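Local coordinates for Emp47p (form2) (Saccharomyces cerevisiae, PDB 2A6Z), which acts as a calcium-independent, carbohydrate-recognising cargo receptor, involved in glycoprotein secretion and in export of a partner receptor from the endoplasmic reticulum, at residues Val103-Leu108 with Arg123-Asp128; Ile82-Val87 with Ile195-Gln200; Ile17-Val22 with Ala32-Gly37. All coordinates share one frame; numbering follows the deposited sequence.

Contact 1 of 3, residues Val103-Leu108 with Arg123-Asp128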
loop_
_atom_site.group_PDB
_atom_site.type_symbol
_atom_site.label_atom_id
_atom_site.label_comp_id
_atom_site.label_asym_id
_atom_site.label_seq_id
_atom_site.Cartn_x
_atom_site.Cartn_y
_atom_site.Cartn_z
ATOM N N VAL A 103 3.455 -3.531 12.801
ATOM C CA VAL A 103 2.243 -3.465 13.633
ATOM C C VAL A 103 2.198 -2.293 14.568
ATOM O O VAL A 103 1.128 -1.885 15.026
ATOM C CB VAL A 103 2.093 -4.819 14.404
ATOM C CG1 VAL A 103 3.096 -4.949 15.543
ATOM C CG2 VAL A 103 0.675 -5.012 14.955
ATOM N N ASN A 104 3.343 -1.681 14.845
ATOM C CA ASN A 104 3.489 -0.516 15.696
ATOM C C ASN A 104 3.913 0.674 14.878
ATOM O O ASN A 104 4.788 1.418 15.297
ATOM C CB ASN A 104 4.660 -0.892 16.639
ATOM C CG ASN A 104 5.958 -1.168 15.810
ATOM O OD1 ASN A 104 6.036 -1.633 14.625
ATOM N ND2 ASN A 104 7.128 -0.844 16.407
ATOM N N TYR A 105 3.292 0.837 13.708
ATOM C CA TYR A 105 3.679 1.962 12.800
ATOM C C TYR A 105 3.220 3.296 13.345
ATOM O O TYR A 105 2.303 3.373 14.159
ATOM C CB TYR A 105 3.078 1.663 11.420
ATOM C CG TYR A 105 1.590 1.706 11.389
ATOM C CD1 TYR A 105 0.861 2.841 10.989
ATOM C CD2 TYR A 105 0.846 0.556 11.750
ATOM C CE1 TYR A 105 -0.518 2.869 10.959
ATOM C CE2 TYR A 105 -0.545 0.570 11.736
ATOM C CZ TYR A 105 -1.202 1.705 11.343
ATOM O OH TYR A 105 -2.593 1.753 11.313
ATOM N N ASP A 106 3.855 4.354 12.809
ATOM C CA ASP A 106 3.490 5.742 13.074
ATOM C C ASP A 106 3.139 6.406 11.768
ATOM O O ASP A 106 4.058 6.812 11.022
ATOM C CB ASP A 106 4.721 6.427 13.712
ATOM C CG ASP A 106 4.454 7.874 14.061
ATOM O OD1 ASP A 106 3.286 8.320 13.911
ATOM O OD2 ASP A 106 5.443 8.541 14.444
ATOM N N GLY A 107 1.887 6.450 11.392
ATOM C CA GLY A 107 1.481 6.967 10.128
ATOM C C GLY A 107 0.193 6.271 9.651
ATOM O O GLY A 107 -0.731 6.041 10.437
ATOM N N LEU A 108 0.154 5.982 8.352
ATOM C CA LEU A 108 -1.002 5.495 7.636
ATOM C C LEU A 108 -0.765 4.113 7.045
ATOM O O LEU A 108 0.268 3.855 6.374
ATOM C CB LEU A 108 -1.297 6.467 6.468
ATOM C CG LEU A 108 -2.440 6.080 5.509
ATOM C CD1 LEU A 108 -3.791 6.132 6.244
ATOM C CD2 LEU A 108 -2.400 6.999 4.300
ATOM N N ARG A 123 -9.428 0.047 3.256
ATOM C CA ARG A 123 -9.605 0.688 4.544
ATOM C C ARG A 123 -8.370 1.513 4.890
ATOM O O ARG A 123 -7.221 1.106 4.641
ATOM C CB ARG A 123 -9.775 -0.371 5.644
ATOM C CG ARG A 123 -11.128 -1.075 5.568
ATOM C CD ARG A 123 -11.133 -2.394 6.369
ATOM N NE ARG A 123 -12.521 -2.986 6.289
ATOM C CZ ARG A 123 -13.516 -2.707 7.099
ATOM N NH1 ARG A 123 -13.377 -1.835 8.115
ATOM N NH2 ARG A 123 -14.697 -3.320 6.899
ATOM N N GLY A 124 -8.617 2.638 5.542
ATOM C CA GLY A 124 -7.517 3.450 6.134
ATOM C C GLY A 124 -7.448 3.186 7.630
ATOM O O GLY A 124 -8.453 3.164 8.344
ATOM N N GLN A 125 -6.211 3.019 8.078
ATOM C CA GLN A 125 -5.900 2.792 9.471
ATOM C C GLN A 125 -4.779 3.785 9.904
ATOM O O GLN A 125 -3.874 4.047 9.080
ATOM C CB GLN A 125 -5.390 1.369 9.762
ATOM C CG GLN A 125 -6.177 0.260 9.061
ATOM C CD GLN A 125 -7.574 -0.049 9.514
ATOM O OE1 GLN A 125 -8.453 -0.265 8.683
ATOM N NE2 GLN A 125 -7.800 -0.124 10.838
ATOM N N LEU A 126 -4.846 4.261 11.124
ATOM C CA LEU A 126 -3.809 5.182 11.649
ATOM C C LEU A 126 -3.275 4.618 12.953
ATOM O O LEU A 126 -3.988 4.010 13.731
ATOM C CB LEU A 126 -4.417 6.541 11.980
ATOM C CG LEU A 126 -4.915 7.305 10.757
ATOM C CD1 LEU A 126 -5.945 8.328 11.175
ATOM C CD2 LEU A 126 -3.720 7.866 9.953
ATOM N N ASN A 127 -1.989 4.884 13.184
ATOM C CA ASN A 127 -1.384 4.589 14.495
ATOM C C ASN A 127 -0.261 5.585 14.700
ATOM O O ASN A 127 0.305 6.128 13.742
ATOM C CB ASN A 127 -0.880 3.155 14.509
ATOM C CG ASN A 127 -0.531 2.680 15.934
ATOM O OD1 ASN A 127 -1.326 2.865 16.863
ATOM N ND2 ASN A 127 0.624 2.060 16.040
ATOM N N ASP A 128 0.097 5.818 15.965
ATOM C CA ASP A 128 1.075 6.848 16.304
ATOM C C ASP A 128 2.404 6.280 16.781
ATOM O O ASP A 128 3.226 7.012 17.356
ATOM C CB ASP A 128 0.511 7.825 17.366
ATOM C CG ASP A 128 0.212 7.183 18.688
ATOM O OD1 ASP A 128 0.609 5.986 18.874
ATOM O OD2 ASP A 128 -0.339 7.850 19.587
#
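The ring of Tyr105 takes Asn127 CB on one face, Gly107 C in plane at its edge and Gln125 O close to that plane. This is part of the antiparallel beta sandwich of the legume-like lectins, at the point where a loop enters strand 108-113. Asn127 CB stands 3.6 Å from the centroid of the Tyr105 ring and only 17° off its normal, shifted toward the rim, which qualifies as a CH-pi contact. CG of Tyr105 lies between backbone N and carbonyl carbon (chi1 67°). The ring crosses the Asn127 side chain obliquely, and the Tyr105 OH ends 3.2 Å from Gln125 CB. Trp85 meets the same ring edge-to-face, while the amide of Gln125 turns off to Ser142 and Ile138.

The amide beyond Asn127 CB is held as well. Asn127 ND2 donates to Tyr105 O at 2.8 Å in a bent bond (130° at hydrogen), in the plane of that carbonyl, and its second partner is the carbonyl of Lys131. One antiparallel hydrogen-bonded pair fixes the register: Gly107 N reaches Asn127 O at 2.9 Å, and Asn127 N returns to Gly107 O at 3.2 Å. The chain turns a corner at Gly107, whose backbone angles call for glycine, since a CB there would jam against the carbonyl O of Asp106. On the face carrying Asp106, Leu108, Leu126 and Asp128, Leu108 CD1 touches Leu126 CD2 at 4.1 Å and sits 3.5 Å from Gln125 O.

Contact 2 of 3, residues Ile82-Val87 with Ile195-Gln200; sequences ISFWFV and IGVTAQ
Trp85 and Thr198 make the polar join between strands 82-87 and 195-200. The indole NE1 donates to Thr198 OG1 at 2.8 Å, nearly straight (166° at hydrogen), and the hydroxyl oxygen sits 5° out of the ring plane, at its edge. Thr198 crosses the indole at about a right angle; its OG1 lies between backbone N and carbonyl carbon (chi1 64°), and CG2 is 3.5 Å from Trp85 NE1. Since Thr198 OG1 also bonds to the carbonyl of Tyr99, it accepts from the indole while donating to a loop. Trp52 stacks on the same indole.

Val197 points to the other face of the sheet. Its CG2 comes within 3.5 Å of Phe84 CE1, the two side chains lying side by side, and within 3.6 Å of Ile82 CG1, so that one methyl touches both side chains. Phe86 and Ile195 repeat the side-by-side arrangement further along, and Phe211, Ile213 and Phe218 of strand 210-220 come against this apolar face from the second sheet of the lectin sandwich.

The backbones run antiparallel, their axes 4.7 Å apart at closest. Ser83 and Thr198 form a hydrogen-bonded pair with both bonds of ordinary length, whereas in the pair of Trp85 and Gly196 the bond from Gly196 N to Trp85 O is weak at 3.5 Å. Chemically, the two faces divide the work: hydrocarbon toward the core between the sheets, and on the opposite face a buried hydroxyl whose accepting and donating roles are both met. The nearly straight in-plane bond from Trp85 NE1 should limit rotation of the indole.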
loop_
_atom_site.group_PDB
_atom_site.type_symbol
_atom_site.label_atom_id
_atom_site.label_comp_id
_atom_site.label_asym_id
_atom_site.label_seq_id
_atom_site.Cartn_x
_atom_site.Cartn_y
_atom_site.Cartn_z
ATOM N N ILE A 82 -3.269 -7.071 1.340
ATOM C CA ILE A 82 -2.162 -6.224 0.818
ATOM C C ILE A 82 -2.294 -4.860 1.498
ATOM O O ILE A 82 -3.395 -4.312 1.588
ATOM C CB ILE A 82 -2.151 -6.147 -0.726
ATOM C CG1 ILE A 82 -0.979 -5.286 -1.238
ATOM C CG2 ILE A 82 -3.480 -5.670 -1.326
ATOM C CD1 ILE A 82 -0.733 -5.374 -2.718
ATOM N N SER A 83 -1.166 -4.384 1.990
ATOM C CA SER A 83 -1.118 -3.103 2.721
ATOM C C SER A 83 -0.139 -2.155 2.057
ATOM O O SER A 83 0.989 -2.508 1.681
ATOM C CB SER A 83 -0.623 -3.354 4.129
ATOM O OG SER A 83 -1.629 -3.913 4.959
ATOM N N PHE A 84 -0.584 -0.900 1.942
ATOM C CA PHE A 84 0.197 0.209 1.389
ATOM C C PHE A 84 0.490 1.172 2.524
ATOM O O PHE A 84 -0.419 1.542 3.256
ATOM C CB PHE A 84 -0.567 0.918 0.257
ATOM C CG PHE A 84 -1.012 -0.021 -0.831
ATOM C CD1 PHE A 84 -0.233 -0.229 -1.952
ATOM C CD2 PHE A 84 -2.241 -0.694 -0.754
ATOM C CE1 PHE A 84 -0.626 -1.085 -2.957
ATOM C CE2 PHE A 84 -2.628 -1.589 -1.723
ATOM C CZ PHE A 84 -1.810 -1.764 -2.847
ATOM N N TRP A 85 1.762 1.541 2.671
ATOM C CA TRP A 85 2.214 2.207 3.881
ATOM C C TRP A 85 2.765 3.613 3.609
ATOM O O TRP A 85 3.427 3.825 2.581
ATOM C CB TRP A 85 3.344 1.399 4.523
ATOM C CG TRP A 85 2.964 -0.015 4.861
ATOM C CD1 TRP A 85 3.127 -1.113 4.051
ATOM C CD2 TRP A 85 2.367 -0.481 6.084
ATOM N NE1 TRP A 85 2.665 -2.259 4.707
ATOM C CE2 TRP A 85 2.217 -1.885 5.941
ATOM C CE3 TRP A 85 1.973 0.142 7.281
ATOM C CZ2 TRP A 85 1.668 -2.693 6.966
ATOM C CZ3 TRP A 85 1.449 -0.660 8.277
ATOM C CH2 TRP A 85 1.295 -2.057 8.122
ATOM N N PHE A 86 2.548 4.487 4.555
ATOM C CA PHE A 86 3.158 5.815 4.595
ATOM C C PHE A 86 3.439 6.100 6.085
ATOM O O PHE A 86 2.547 6.525 6.792
ATOM C CB PHE A 86 2.208 6.830 3.944
ATOM C CG PHE A 86 2.743 8.267 3.989
ATOM C CD1 PHE A 86 3.765 8.617 3.102
ATOM C CD2 PHE A 86 2.247 9.230 4.871
ATOM C CE1 PHE A 86 4.291 9.913 3.086
ATOM C CE2 PHE A 86 2.747 10.497 4.845
ATOM C CZ PHE A 86 3.762 10.848 3.939
ATOM N N VAL A 87 4.655 5.766 6.517
ATOM C CA VAL A 87 4.902 5.665 7.962
ATOM C C VAL A 87 6.277 6.282 8.347
ATOM O O VAL A 87 7.251 6.129 7.606
ATOM C CB VAL A 87 4.841 4.202 8.482
ATOM C CG1 VAL A 87 3.448 3.589 8.196
ATOM C CG2 VAL A 87 5.897 3.308 7.868
ATOM N N ILE A 195 7.748 4.492 2.468
ATOM C CA ILE A 195 6.696 4.232 1.494
ATOM C C ILE A 195 6.950 2.860 0.938
ATOM O O ILE A 195 8.076 2.549 0.487
ATOM C CB ILE A 195 6.750 5.311 0.375
ATOM C CG1 ILE A 195 6.385 6.681 0.944
ATOM C CG2 ILE A 195 5.883 4.903 -0.804
ATOM C CD1 ILE A 195 6.831 7.821 0.045
ATOM N N GLY A 196 5.918 2.007 0.974
ATOM C CA GLY A 196 6.098 0.652 0.481
ATOM C C GLY A 196 4.781 -0.091 0.522
ATOM O O GLY A 196 3.734 0.447 0.868
ATOM N N VAL A 197 4.871 -1.335 0.143
ATOM C CA VAL A 197 3.720 -2.235 0.029
ATOM C C VAL A 197 4.145 -3.617 0.513
ATOM O O VAL A 197 5.268 -4.059 0.275
ATOM C CB VAL A 197 3.133 -2.260 -1.392
ATOM C CG1 VAL A 197 4.195 -2.724 -2.413
ATOM C CG2 VAL A 197 1.881 -3.106 -1.484
ATOM N N THR A 198 3.235 -4.277 1.240
ATOM C CA THR A 198 3.528 -5.583 1.810
ATOM C C THR A 198 2.278 -6.431 1.617
ATOM O O THR A 198 1.143 -5.939 1.543
ATOM C CB THR A 198 3.894 -5.485 3.301
ATOM O OG1 THR A 198 2.790 -5.010 4.060
ATOM C CG2 THR A 198 5.062 -4.545 3.524
ATOM N N ALA A 199 2.463 -7.755 1.588
ATOM C CA ALA A 199 1.269 -8.625 1.430
ATOM C C ALA A 199 1.594 -9.996 2.000
ATOM O O ALA A 199 2.738 -10.416 2.116
ATOM C CB ALA A 199 0.799 -8.751 -0.005
ATOM N N GLN A 200 0.487 -10.695 2.324
ATOM C CA GLN A 200 0.533 -12.081 2.739
ATOM C C GLN A 200 -0.723 -12.755 2.170
ATOM O O GLN A 200 -1.774 -12.095 2.066
ATOM C CB GLN A 200 0.580 -12.228 4.261
ATOM C CG GLN A 200 -0.766 -11.824 4.913
ATOM C CD GLN A 200 -0.759 -11.724 6.405
ATOM O OE1 GLN A 200 0.344 -11.459 6.951
ATOM N NE2 GLN A 200 -1.946 -11.931 7.002
#

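Contact 3 of 3, residues Ile17-Val22 with Ala32-Gly37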
loop_
_atom_site.group_PDB
_atom_site.type_symbol
_atom_site.label_atom_id
_atom_site.label_comp_id
_atom_site.label_asym_id
_atom_site.label_seq_id
_atom_site.Cartn_x
_atom_site.Cartn_y
_atom_site.Cartn_z
ATOM N N ILE A 17 6.779 -3.378 -16.882
ATOM C CA ILE A 17 6.446 -4.247 -18.015
ATOM C C ILE A 17 7.634 -4.854 -18.727
ATOM O O ILE A 17 7.682 -6.025 -19.091
ATOM C CB ILE A 17 5.500 -3.509 -18.994
ATOM C CG1 ILE A 17 4.934 -4.491 -20.042
ATOM C CG2 ILE A 17 6.119 -2.265 -19.609
ATOM C CD1 ILE A 17 3.779 -3.933 -20.790
ATOM N N ASN A 18 8.695 -4.084 -18.892
ATOM C CA ASN A 18 9.842 -4.705 -19.625
ATOM C C ASN A 18 11.046 -4.633 -18.739
ATOM O O ASN A 18 12.189 -4.651 -19.212
ATOM C CB ASN A 18 9.968 -3.955 -20.952
ATOM C CG ASN A 18 8.957 -4.401 -21.994
ATOM O OD1 ASN A 18 8.610 -5.574 -22.165
ATOM N ND2 ASN A 18 8.430 -3.447 -22.762
ATOM N N THR A 19 10.883 -4.537 -17.429
ATOM C CA THR A 19 12.001 -4.363 -16.519
ATOM C C THR A 19 12.588 -5.661 -16.078
ATOM O O THR A 19 11.890 -6.613 -15.701
ATOM C CB THR A 19 11.464 -3.591 -15.295
ATOM O OG1 THR A 19 11.007 -2.300 -15.795
ATOM C CG2 THR A 19 12.522 -3.422 -14.252
ATOM N N ARG A 20 13.945 -5.688 -16.139
ATOM C CA ARG A 20 14.640 -6.974 -15.910
ATOM C C ARG A 20 15.202 -7.069 -14.510
ATOM O O ARG A 20 15.580 -8.183 -14.112
ATOM C CB ARG A 20 15.725 -7.133 -17.007
ATOM C CG ARG A 20 15.156 -7.075 -18.441
ATOM C CD ARG A 20 16.194 -7.377 -19.510
ATOM N NE ARG A 20 16.081 -6.594 -20.739
ATOM C CZ ARG A 20 16.710 -6.815 -21.884
ATOM N NH1 ARG A 20 17.538 -7.830 -22.036
ATOM N NH2 ARG A 20 16.519 -6.014 -22.929
ATOM N N LYS A 21 15.360 -5.980 -13.788
ATOM C CA LYS A 21 15.912 -5.999 -12.440
ATOM C C LYS A 21 15.100 -4.988 -11.611
ATOM O O LYS A 21 14.700 -3.934 -12.109
ATOM C CB LYS A 21 17.365 -5.577 -12.441
ATOM C CG LYS A 21 18.301 -6.114 -11.357
ATOM C CD LYS A 21 17.748 -6.023 -9.946
ATOM C CE LYS A 21 17.512 -7.359 -9.260
ATOM N NZ LYS A 21 16.110 -7.884 -9.324
ATOM N N VAL A 22 14.874 -5.280 -10.332
ATOM C CA VAL A 22 14.210 -4.281 -9.508
ATOM C C VAL A 22 14.973 -2.954 -9.509
ATOM O O VAL A 22 16.173 -2.937 -9.316
ATOM C CB VAL A 22 14.125 -4.789 -8.052
ATOM C CG1 VAL A 22 13.482 -3.717 -7.175
ATOM C CG2 VAL A 22 13.381 -6.099 -8.020
ATOM N N ALA A 32 9.192 -11.582 -1.920
ATOM C CA ALA A 32 8.834 -10.765 -3.082
ATOM C C ALA A 32 9.868 -10.909 -4.203
ATOM O O ALA A 32 11.049 -10.991 -3.948
ATOM C CB ALA A 32 8.774 -9.300 -2.678
ATOM N N SER A 33 9.422 -10.929 -5.452
ATOM C CA SER A 33 10.364 -11.149 -6.571
ATOM C C SER A 33 9.819 -10.481 -7.839
ATOM O O SER A 33 8.623 -10.483 -8.082
ATOM C CB SER A 33 10.488 -12.631 -6.780
ATOM O OG SER A 33 9.516 -13.253 -7.572
ATOM N N LEU A 34 10.763 -9.954 -8.625
ATOM C CA LEU A 34 10.399 -9.486 -9.965
ATOM C C LEU A 34 10.210 -10.678 -10.901
ATOM O O LEU A 34 11.087 -11.551 -10.984
ATOM C CB LEU A 34 11.472 -8.545 -10.487
ATOM C CG LEU A 34 11.323 -8.026 -11.922
ATOM C CD1 LEU A 34 10.077 -7.154 -12.028
ATOM C CD2 LEU A 34 12.562 -7.256 -12.327
ATOM N N GLU A 35 9.089 -10.764 -11.529
ATOM C CA GLU A 35 8.708 -11.763 -12.488
ATOM C C GLU A 35 8.331 -10.980 -13.742
ATOM O O GLU A 35 8.592 -9.731 -13.776
ATOM C CB GLU A 35 7.593 -12.670 -11.956
ATOM C CG GLU A 35 7.929 -13.330 -10.618
ATOM C CD GLU A 35 9.235 -14.125 -10.706
ATOM O OE1 GLU A 35 9.696 -14.311 -11.859
ATOM O OE2 GLU A 35 9.782 -14.529 -9.649
ATOM N N GLU A 36 7.835 -11.573 -14.797
ATOM C CA GLU A 36 7.582 -10.969 -16.062
ATOM C C GLU A 36 6.617 -9.790 -15.938
ATOM O O GLU A 36 5.398 -9.850 -15.895
ATOM C CB GLU A 36 6.992 -11.839 -17.166
ATOM C CG GLU A 36 6.803 -11.095 -18.481
ATOM C CD GLU A 36 7.854 -10.127 -18.968
ATOM O OE1 GLU A 36 8.786 -9.711 -18.242
ATOM O OE2 GLU A 36 7.741 -9.697 -20.145
ATOM N N GLY A 37 7.230 -8.607 -15.936
ATOM C CA GLY A 37 6.434 -7.396 -15.924
ATOM C C GLY A 37 5.849 -6.977 -14.617
ATOM O O GLY A 37 5.055 -6.010 -14.622
HETATM O O HOH W 1 9.937 -8.244 -16.537
#
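Leu34 reaches from strand 33-35 into the bend of Thr19 to Val22, and it has the largest buried area of any residue here. CB, pointing toward the opposing segment, meets Val22 CG2 at 4.0 Å, and the two side chains slide past each other in opposite directions. CG, anti to the backbone N (chi1 176°), lies 4.1 Å from Thr19 O. From there the branches part: CD1 stays near the same carbonyl oxygen, while CD2 presses against the backbone, 3.4 Å from Lys21 N and equally close to Arg20 C. CD2 is also 3.6 Å from Val22 N, a buried amide for which the model provides no hydrogen-bond partner. A methyl thus packs against peptide groups here, with direct hydrogen bonding between the segments absent.

Water supplies the polar link. One molecule accepts from Gly37 N at 2.8 Å and lies 2.7 Å from Thr19 O, and a short contact joins it to the carboxylate of Glu36. That carboxylate is folded back by the bend at its second torsion (chi2 41°).

Gly37 has a positive phi, and with Glu36 before it the backbone angles are those of a type II turn. The turn connects strand 33-35 to strand 38-40, with Ser33 bonded to Val40 through the backbone. What results is a beta hairpin at the rim of the second sheet of the legume-like lectin sandwich, with the loop ahead of strand 26-30 packed against it at the surface.

In the fold
Read from the N terminus, contact 3 closes first, folding the loop ahead of strand 26-30 onto the hairpin at the edge of one sheet. Contact 2 opens next at residues 82-87 and waits for 195-200, more than a hundred residues later. Contact 1 opens and closes within that interval, bringing the loop before strand 108-113 against strand 121-128. Contacts 1 and 2 share the other sheet and touch directly, as where Leu108 N lies 2.9 Å from Phe86 O, a probable hydrogen bond. Contact 3 stands apart: its centre is about 29 Å from that of contact 1, on the opposite side of the chain's centre, and about 18 Å from that of contact 2.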